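Alpha-14 giardin (Giardia lamblia, PDB 3CHJ) binds calcium ions and, in a calcium-dependent way, phospholipids as an annexin, and may be a calcium-regulated structural element linking the membrane to the underlying axoneme. Local coordinates at residues V15-V19 and D31-I35; L169-R173 and M207-Y212; Y196-D200 and F239-P243. All coordinates share one frame. Numbering follows the deposited sequence.

Interaction 1 (V15-V19 and D31-I35)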
loop_
_atom_site.group_PDB
_atom_site.type_symbol
_atom_site.label_atom_id
_atom_site.label_comp_id
_atom_site.label_asym_id
_atom_site.label_seq_id
_atom_site.Cartn_x
_atom_site.Cartn_y
_atom_site.Cartn_z
ATOM N N VAL A 15 -5.912 28.241 -0.659
ATOM C CA VAL A 15 -5.565 26.958 -0.043
ATOM C C VAL A 15 -4.236 27.048 0.729
ATOM O O VAL A 15 -4.115 26.484 1.817
ATOM C CB VAL A 15 -5.579 25.784 -1.064
ATOM C CG1 VAL A 15 -5.164 24.473 -0.392
ATOM C CG2 VAL A 15 -6.958 25.637 -1.663
ATOM N N VAL A 16 -3.266 27.781 0.184
ATOM C CA VAL A 16 -2.006 28.049 0.886
ATOM C C VAL A 16 -2.261 28.717 2.248
ATOM O O VAL A 16 -1.693 28.302 3.272
ATOM C CB VAL A 16 -1.030 28.875 0.001
ATOM C CG1 VAL A 16 0.151 29.426 0.807
ATOM C CG2 VAL A 16 -0.521 28.010 -1.154
ATOM N N GLN A 17 -3.127 29.734 2.269
ATOM C CA GLN A 17 -3.408 30.423 3.534
ATOM C C GLN A 17 -4.109 29.495 4.530
ATOM O O GLN A 17 -3.880 29.587 5.741
ATOM C CB GLN A 17 -4.152 31.754 3.318
ATOM C CG GLN A 17 -5.600 31.661 2.831
ATOM C CD GLN A 17 -6.638 31.672 3.965
ATOM O OE1 GLN A 17 -6.773 32.661 4.697
ATOM N NE2 GLN A 17 -7.394 30.583 4.088
ATOM N N LYS A 18 -4.906 28.560 4.013
ATOM C CA LYS A 18 -5.581 27.595 4.878
ATOM C C LYS A 18 -4.557 26.656 5.539
ATOM O O LYS A 18 -4.703 26.276 6.713
ATOM C CB LYS A 18 -6.607 26.785 4.087
ATOM C CG LYS A 18 -7.524 25.971 4.972
ATOM C CD LYS A 18 -8.610 25.263 4.160
ATOM C CE LYS A 18 -9.617 24.589 5.072
ATOM N NZ LYS A 18 -10.541 23.706 4.294
ATOM N N VAL A 19 -3.541 26.272 4.767
ATOM C CA VAL A 19 -2.431 25.456 5.265
ATOM C C VAL A 19 -1.652 26.200 6.364
ATOM O O VAL A 19 -1.418 25.659 7.447
ATOM C CB VAL A 19 -1.489 25.011 4.107
ATOM C CG1 VAL A 19 -0.212 24.364 4.637
ATOM C CG2 VAL A 19 -2.241 24.048 3.166
ATOM N N ASP A 31 -7.485 20.580 9.061
ATOM C CA ASP A 31 -7.661 21.198 7.763
ATOM C C ASP A 31 -6.643 20.671 6.755
ATOM O O ASP A 31 -6.919 20.620 5.561
ATOM C CB ASP A 31 -7.577 22.726 7.846
ATOM C CG ASP A 31 -8.803 23.349 8.514
ATOM O OD1 ASP A 31 -9.826 22.658 8.707
ATOM O OD2 ASP A 31 -8.733 24.551 8.846
ATOM N N LEU A 32 -5.456 20.310 7.235
ATOM C CA LEU A 32 -4.451 19.734 6.348
ATOM C C LEU A 32 -4.957 18.451 5.713
ATOM O O LEU A 32 -4.615 18.164 4.566
ATOM C CB LEU A 32 -3.139 19.448 7.092
ATOM C CG LEU A 32 -2.469 20.675 7.740
ATOM C CD1 LEU A 32 -1.281 20.238 8.565
ATOM C CD2 LEU A 32 -2.060 21.684 6.671
ATOM N N ILE A 33 -5.736 17.689 6.481
ATOM C CA ILE A 33 -6.292 16.413 6.028
ATOM C C ILE A 33 -7.528 16.630 5.162
ATOM O O ILE A 33 -7.694 15.971 4.127
ATOM C CB ILE A 33 -6.615 15.497 7.223
ATOM C CG1 ILE A 33 -5.360 15.213 8.060
ATOM C CG2 ILE A 33 -7.266 14.211 6.749
ATOM C CD1 ILE A 33 -4.171 14.568 7.299
ATOM N N GLU A 34 -8.382 17.580 5.561
ATOM C CA GLU A 34 -9.511 17.974 4.714
ATOM C C GLU A 34 -9.056 18.415 3.323
ATOM O O GLU A 34 -9.635 18.013 2.299
ATOM C CB GLU A 34 -10.383 19.030 5.413
ATOM C CG GLU A 34 -11.063 18.503 6.690
ATOM C CD GLU A 34 -12.188 17.472 6.439
ATOM O OE1 GLU A 34 -13.014 17.276 7.363
ATOM O OE2 GLU A 34 -12.250 16.839 5.358
ATOM N N ILE A 35 -7.980 19.198 3.270
ATOM C CA ILE A 35 -7.433 19.634 2.001
ATOM C C ILE A 35 -7.000 18.399 1.163
ATOM O O ILE A 35 -7.302 18.291 -0.020
ATOM C CB ILE A 35 -6.278 20.641 2.232
ATOM C CG1 ILE A 35 -6.839 21.984 2.733
ATOM C CG2 ILE A 35 -5.498 20.889 0.979
ATOM C CD1 ILE A 35 -5.765 22.922 3.341
HETATM O O HOH W 1 -6.945 26.520 8.339
#
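In the first five-helix repeat of the annexin fold, the opening helix 12-24 and the following helix 31-38 form an antiparallel hairpin, their short segments running at 148° with axes 10.2 Å apart. Ile-35 is the main bump: its CA-to-CB bond points toward helix 12-24 and its branches fill the hollow between Val-15, Lys-18 and Val-19, three residues spaced one turn or less along one helix face. Ile-35 CD1 rests 3.7 Å from Val-19 CG2 and 3.8 Å from Lys-18 CD, while Ile-35 CG2 lies 3.9 Å from Val-15 CG1. Val-19, set sideways, borders Ile-35 and Leu-32 with its two methyls; Val-19 CG1 is 3.8 Å from Leu-32 CD2. Helix 41-55 closes the apolar side, with Met-47 on Val-15, Phe-51 on Val-19 and Leu-44 on Ile-35. At the outer margin Lys-18, extended with all four chi angles t, lies across the seam as a ridge, its CE 3.7 Å from Asp-31 CG, but NZ stays 4.6 Å from Asp-31 OD1, beyond a salt bridge. No direct hydrogen bond joins the segments; instead water 1 donates to both Lys-18 O (2.8 Å) and Asp-31 OD2 (2.7 Å).

Interaction 2 (L169-R173 and M207-Y212)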
loop_
_atom_site.group_PDB
_atom_site.type_symbol
_atom_site.label_atom_id
_atom_site.label_comp_id
_atom_site.label_asym_id
_atom_site.label_seq_id
_atom_site.Cartn_x
_atom_site.Cartn_y
_atom_site.Cartn_z
ATOM N N LEU A 169 -4.524 -24.826 -10.563
ATOM C CA LEU A 169 -5.314 -25.165 -9.376
ATOM C C LEU A 169 -4.824 -26.466 -8.750
ATOM O O LEU A 169 -4.634 -26.562 -7.530
ATOM C CB LEU A 169 -6.792 -25.285 -9.759
ATOM C CG LEU A 169 -7.772 -25.534 -8.628
ATOM C CD1 LEU A 169 -7.633 -24.427 -7.584
ATOM C CD2 LEU A 169 -9.158 -25.572 -9.187
ATOM N N VAL A 170 -4.625 -27.480 -9.594
ATOM C CA VAL A 170 -4.101 -28.750 -9.145
ATOM C C VAL A 170 -2.704 -28.572 -8.546
ATOM O O VAL A 170 -2.379 -29.126 -7.485
ATOM C CB VAL A 170 -4.107 -29.769 -10.308
ATOM C CG1 VAL A 170 -3.372 -31.021 -9.925
ATOM C CG2 VAL A 170 -5.564 -30.086 -10.694
ATOM N N LEU A 171 -1.887 -27.765 -9.218
ATOM C CA LEU A 171 -0.525 -27.501 -8.765
ATOM C C LEU A 171 -0.459 -26.752 -7.423
ATOM O O LEU A 171 0.332 -27.113 -6.540
ATOM C CB LEU A 171 0.247 -26.739 -9.849
ATOM C CG LEU A 171 0.570 -27.592 -11.087
ATOM C CD1 LEU A 171 1.039 -26.688 -12.210
ATOM C CD2 LEU A 171 1.616 -28.647 -10.755
ATOM N N VAL A 172 -1.310 -25.736 -7.272
ATOM C CA VAL A 172 -1.297 -24.990 -6.014
ATOM C C VAL A 172 -1.872 -25.789 -4.834
ATOM O O VAL A 172 -1.382 -25.680 -3.707
ATOM C CB VAL A 172 -1.897 -23.567 -6.126
ATOM C CG1 VAL A 172 -3.439 -23.540 -6.046
ATOM C CG2 VAL A 172 -1.263 -22.680 -5.038
ATOM N N ARG A 173 -2.876 -26.618 -5.112
ATOM C CA ARG A 173 -3.360 -27.553 -4.098
ATOM C C ARG A 173 -2.257 -28.503 -3.642
ATOM O O ARG A 173 -2.080 -28.734 -2.444
ATOM C CB ARG A 173 -4.576 -28.335 -4.591
ATOM C CG ARG A 173 -5.042 -29.401 -3.616
ATOM C CD ARG A 173 -5.644 -28.782 -2.353
ATOM N NE ARG A 173 -6.428 -29.767 -1.592
ATOM C CZ ARG A 173 -7.293 -29.460 -0.627
ATOM N NH1 ARG A 173 -7.486 -28.200 -0.264
ATOM N NH2 ARG A 173 -7.967 -30.423 -0.008
ATOM N N MET A 207 -12.668 -21.050 -7.816
ATOM C CA MET A 207 -12.459 -22.430 -8.271
ATOM C C MET A 207 -11.899 -23.336 -7.192
ATOM O O MET A 207 -12.242 -24.517 -7.128
ATOM C CB MET A 207 -11.543 -22.477 -9.501
ATOM C CG MET A 207 -12.174 -21.899 -10.756
ATOM S SD MET A 207 -10.976 -21.703 -12.097
ATOM C CE MET A 207 -10.366 -23.361 -12.374
ATOM N N TYR A 208 -11.009 -22.801 -6.354
ATOM C CA TYR A 208 -10.377 -23.567 -5.302
ATOM C C TYR A 208 -11.440 -23.981 -4.286
ATOM O O TYR A 208 -11.543 -25.154 -3.923
ATOM C CB TYR A 208 -9.240 -22.722 -4.670
ATOM C CG TYR A 208 -8.428 -23.478 -3.648
ATOM C CD1 TYR A 208 -7.226 -24.104 -3.996
ATOM C CD2 TYR A 208 -8.856 -23.582 -2.324
ATOM C CE1 TYR A 208 -6.466 -24.797 -3.048
ATOM C CE2 TYR A 208 -8.126 -24.263 -1.381
ATOM C CZ TYR A 208 -6.926 -24.893 -1.741
ATOM O OH TYR A 208 -6.190 -25.569 -0.795
ATOM N N SER A 209 -12.246 -23.017 -3.849
ATOM C CA SER A 209 -13.358 -23.308 -2.943
ATOM C C SER A 209 -14.334 -24.304 -3.587
ATOM O O SER A 209 -14.824 -25.213 -2.921
ATOM C CB SER A 209 -14.076 -22.019 -2.557
ATOM O OG SER A 209 -14.976 -22.264 -1.479
ATOM N N ALA A 210 -14.578 -24.144 -4.885
ATOM C CA ALA A 210 -15.544 -24.979 -5.615
ATOM C C ALA A 210 -15.071 -26.423 -5.696
ATOM O O ALA A 210 -15.864 -27.358 -5.531
ATOM C CB ALA A 210 -15.777 -24.420 -6.993
ATOM N N LYS A 211 -13.771 -26.605 -5.931
ATOM C CA LYS A 211 -13.198 -27.928 -6.161
ATOM C C LYS A 211 -12.858 -28.678 -4.870
ATOM O O LYS A 211 -12.969 -29.906 -4.835
ATOM C CB LYS A 211 -11.959 -27.824 -7.066
ATOM C CG LYS A 211 -11.397 -29.185 -7.505
ATOM C CD LYS A 211 -10.175 -29.011 -8.403
ATOM C CE LYS A 211 -9.584 -30.350 -8.816
ATOM N NZ LYS A 211 -10.475 -31.059 -9.799
ATOM N N TYR A 212 -12.448 -27.943 -3.824
ATOM C CA TYR A 212 -11.936 -28.537 -2.590
ATOM C C TYR A 212 -12.859 -28.391 -1.388
ATOM O O TYR A 212 -12.415 -28.107 -0.268
ATOM C CB TYR A 212 -10.507 -28.041 -2.305
ATOM C CG TYR A 212 -9.585 -28.357 -3.463
ATOM C CD1 TYR A 212 -9.305 -29.677 -3.813
ATOM C CD2 TYR A 212 -9.004 -27.336 -4.219
ATOM C CE1 TYR A 212 -8.475 -29.973 -4.897
ATOM C CE2 TYR A 212 -8.163 -27.620 -5.307
ATOM C CZ TYR A 212 -7.907 -28.943 -5.635
ATOM O OH TYR A 212 -7.093 -29.256 -6.698
HETATM O O HOH W 2 -11.028 -30.675 0.982
#
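Helices 162-177 and 198-211 of the third annexin repeat cross steeply here, with segment axes at -76° and 11.0 Å apart. The apolar part centres on Leu-169, which sits among four side chains: CD1 is 3.6 Å from Tyr-208 CD1, at the ring edge, CD2 is 3.9 Å from Met-207 CB and 3.7 Å from Lys-211 CD, and CG is 3.9 Å from Tyr-212 CE2. Hydrogen bonding and stacking both fall to Arg-173, one turn on. Arg-173 NH1 donates to Tyr-208 OH (3.0 Å). The guanidinium lies flat on Tyr-212, planes at 7° and centres 4.3 Å apart, an off-centre cation-pi contact; Arg-173 CD stands 3.8 Å over the ring centroid (CH-pi). Arg-173 also makes salt bridges, through NH1 to Asp-215 and through NE to Glu-177, outside the segments. Water 2 links Arg-173 NH2, weakly, to Tyr-212 O, 3.2 Å from each. The side chain of Val-172 is about 9 Å from the bound calcium, whose ligands include Ala-175 and Thr-178. The chemistry implies an arginine probably held in orientation by charge, hydrogen bond and aromatic face, tying its helix to the crossing one.

Interaction 3 (Y196-D200 and F239-P243)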
loop_
_atom_site.group_PDB
_atom_site.type_symbol
_atom_site.label_atom_id
_atom_site.label_comp_id
_atom_site.label_asym_id
_atom_site.label_seq_id
_atom_site.Cartn_x
_atom_site.Cartn_y
_atom_site.Cartn_z
ATOM N N TYR A 196 -0.714 -13.616 -12.421
ATOM C CA TYR A 196 -2.164 -13.646 -12.710
ATOM C C TYR A 196 -2.755 -12.240 -12.741
ATOM O O TYR A 196 -2.361 -11.352 -11.973
ATOM C CB TYR A 196 -2.928 -14.468 -11.670
ATOM C CG TYR A 196 -3.098 -15.932 -12.010
ATOM C CD1 TYR A 196 -2.053 -16.681 -12.541
ATOM C CD2 TYR A 196 -4.324 -16.582 -11.753
ATOM C CE1 TYR A 196 -2.222 -18.049 -12.829
ATOM C CE2 TYR A 196 -4.485 -17.913 -12.046
ATOM C CZ TYR A 196 -3.434 -18.636 -12.587
ATOM O OH TYR A 196 -3.632 -19.976 -12.856
ATOM N N THR A 197 -3.704 -12.030 -13.644
ATOM C CA THR A 197 -4.564 -10.866 -13.566
ATOM C C THR A 197 -5.529 -10.949 -12.382
ATOM O O THR A 197 -5.787 -12.047 -11.837
ATOM C CB THR A 197 -5.413 -10.700 -14.855
ATOM O OG1 THR A 197 -6.262 -11.843 -15.003
ATOM C CG2 THR A 197 -4.513 -10.591 -16.085
ATOM N N ARG A 198 -6.096 -9.804 -12.008
ATOM C CA ARG A 198 -7.119 -9.766 -10.961
ATOM C C ARG A 198 -8.292 -10.692 -11.306
ATOM O O ARG A 198 -8.732 -11.464 -10.462
ATOM C CB ARG A 198 -7.610 -8.344 -10.719
ATOM C CG ARG A 198 -8.888 -8.266 -9.878
ATOM C CD ARG A 198 -9.119 -6.900 -9.236
ATOM N NE ARG A 198 -8.030 -6.512 -8.337
ATOM C CZ ARG A 198 -7.140 -5.570 -8.629
ATOM N NH1 ARG A 198 -7.220 -4.901 -9.779
ATOM N NH2 ARG A 198 -6.180 -5.263 -7.761
ATOM N N ALA A 199 -8.764 -10.630 -12.553
ATOM C CA ALA A 199 -9.922 -11.447 -12.946
ATOM C C ALA A 199 -9.614 -12.930 -12.840
ATOM O O ALA A 199 -10.415 -13.713 -12.290
ATOM C CB ALA A 199 -10.360 -11.092 -14.367
ATOM N N ASP A 200 -8.447 -13.332 -13.345
ATOM C CA ASP A 200 -8.030 -14.739 -13.250
ATOM C C ASP A 200 -7.767 -15.195 -11.816
ATOM O O ASP A 200 -8.061 -16.337 -11.466
ATOM C CB ASP A 200 -6.826 -15.030 -14.135
ATOM C CG ASP A 200 -7.167 -14.984 -15.615
ATOM O OD1 ASP A 200 -8.383 -15.063 -15.926
ATOM O OD2 ASP A 200 -6.231 -14.885 -16.442
ATOM N N PHE A 239 -4.832 -8.152 -2.372
ATOM C CA PHE A 239 -4.810 -7.095 -3.377
ATOM C C PHE A 239 -5.469 -7.537 -4.676
ATOM O O PHE A 239 -6.268 -6.813 -5.262
ATOM C CB PHE A 239 -3.390 -6.589 -3.655
ATOM C CG PHE A 239 -3.318 -5.652 -4.831
ATOM C CD1 PHE A 239 -3.846 -4.368 -4.729
ATOM C CD2 PHE A 239 -2.747 -6.063 -6.033
ATOM C CE1 PHE A 239 -3.798 -3.476 -5.838
ATOM C CE2 PHE A 239 -2.687 -5.184 -7.142
ATOM C CZ PHE A 239 -3.215 -3.896 -7.022
ATOM N N LEU A 240 -5.148 -8.736 -5.107
ATOM C CA LEU A 240 -5.719 -9.252 -6.360
ATOM C C LEU A 240 -7.214 -9.481 -6.165
ATOM O O LEU A 240 -8.015 -9.121 -7.026
ATOM C CB LEU A 240 -4.985 -10.510 -6.787
ATOM C CG LEU A 240 -3.530 -10.260 -7.215
ATOM C CD1 LEU A 240 -2.747 -11.576 -7.326
ATOM C CD2 LEU A 240 -3.481 -9.452 -8.521
ATOM N N TYR A 241 -7.598 -9.996 -5.009
ATOM C CA TYR A 241 -8.986 -10.381 -4.793
ATOM C C TYR A 241 -9.878 -9.186 -4.542
ATOM O O TYR A 241 -10.937 -9.072 -5.160
ATOM C CB TYR A 241 -9.117 -11.390 -3.661
ATOM C CG TYR A 241 -10.443 -12.097 -3.712
ATOM C CD1 TYR A 241 -10.676 -13.074 -4.675
ATOM C CD2 TYR A 241 -11.448 -11.783 -2.820
ATOM C CE1 TYR A 241 -11.889 -13.728 -4.762
ATOM C CE2 TYR A 241 -12.695 -12.436 -2.900
ATOM C CZ TYR A 241 -12.879 -13.423 -3.870
ATOM O OH TYR A 241 -14.092 -14.088 -3.969
ATOM N N ASP A 242 -9.465 -8.310 -3.624
ATOM C CA ASP A 242 -10.221 -7.083 -3.314
ATOM C C ASP A 242 -9.300 -6.095 -2.582
ATOM O O ASP A 242 -9.042 -6.291 -1.389
ATOM C CB ASP A 242 -11.408 -7.382 -2.424
ATOM C CG ASP A 242 -12.316 -6.165 -2.214
ATOM O OD1 ASP A 242 -11.862 -5.008 -2.399
ATOM O OD2 ASP A 242 -13.486 -6.375 -1.838
ATOM N N PRO A 243 -8.782 -5.078 -3.299
ATOM C CA PRO A 243 -7.901 -4.078 -2.679
ATOM C C PRO A 243 -8.352 -3.532 -1.326
ATOM O O PRO A 243 -7.489 -3.239 -0.491
ATOM C CB PRO A 243 -7.843 -2.964 -3.724
ATOM C CG PRO A 243 -7.886 -3.745 -5.033
ATOM C CD PRO A 243 -8.934 -4.815 -4.757
#
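Arg-198, in the first turn of helix 198-211, reaches the C-terminal end of helix 227-241 and donates to two successive carbonyls. The stronger bond runs from Arg-198 NH2 to Phe-239 O (2.9 Å, 171°); that from Arg-198 NE to Leu-240 O (2.9 Å, 129°) is weak because it is bent. Four residues beyond Phe-239 stands Pro-243, which has no N-H to offer Phe-239 O; Arg-198 NH2 supplies a donor to that carbonyl. The charge has a further partner, a salt bridge from NH1 to Glu-112 in the second repeat. The guanidinium also sits over the face of the Phe-239 ring, Arg-198 CZ being 4.8 Å from its centroid and 18° off the normal, a cation-pi contact. Around this, Pro-243 CG approaches Arg-198 NH2 at 3.6 Å, and Leu-240 CD2 lies 4.1 Å from Tyr-196 O while its side chain also touches Phe-201. Each segment contains a helix start: Thr-197 OG1 accepts from Asp-200 N (3.1 Å), and Asp-242 OD1 caps Cys-244 N. The arrangement belongs to the repeated annexin fold, where the third and fifth helices of repeat three meet beside the turn into helix 243-254 of repeat four.

The contacts lie in repeats one and three, the last reaching the start of repeat four. Interaction 1 comes first along the chain; interactions 2 and 3 follow on the opposite side of the molecule's centre. Centres of interactions 1 and 2 are 50 Å apart, those of 1 and 3 are 35 Å apart, and neither pair touches. Interactions 2 and 3 have centres 16 Å and nearest atoms about 5 Å apart. Both use helix 198-211: its end crosses helix 162-177, near the calcium site, and its start meets helix 227-241, and their segments alternate along the chain. This helix thus joins the calcium-site end of repeat three with its junction to repeats two and four.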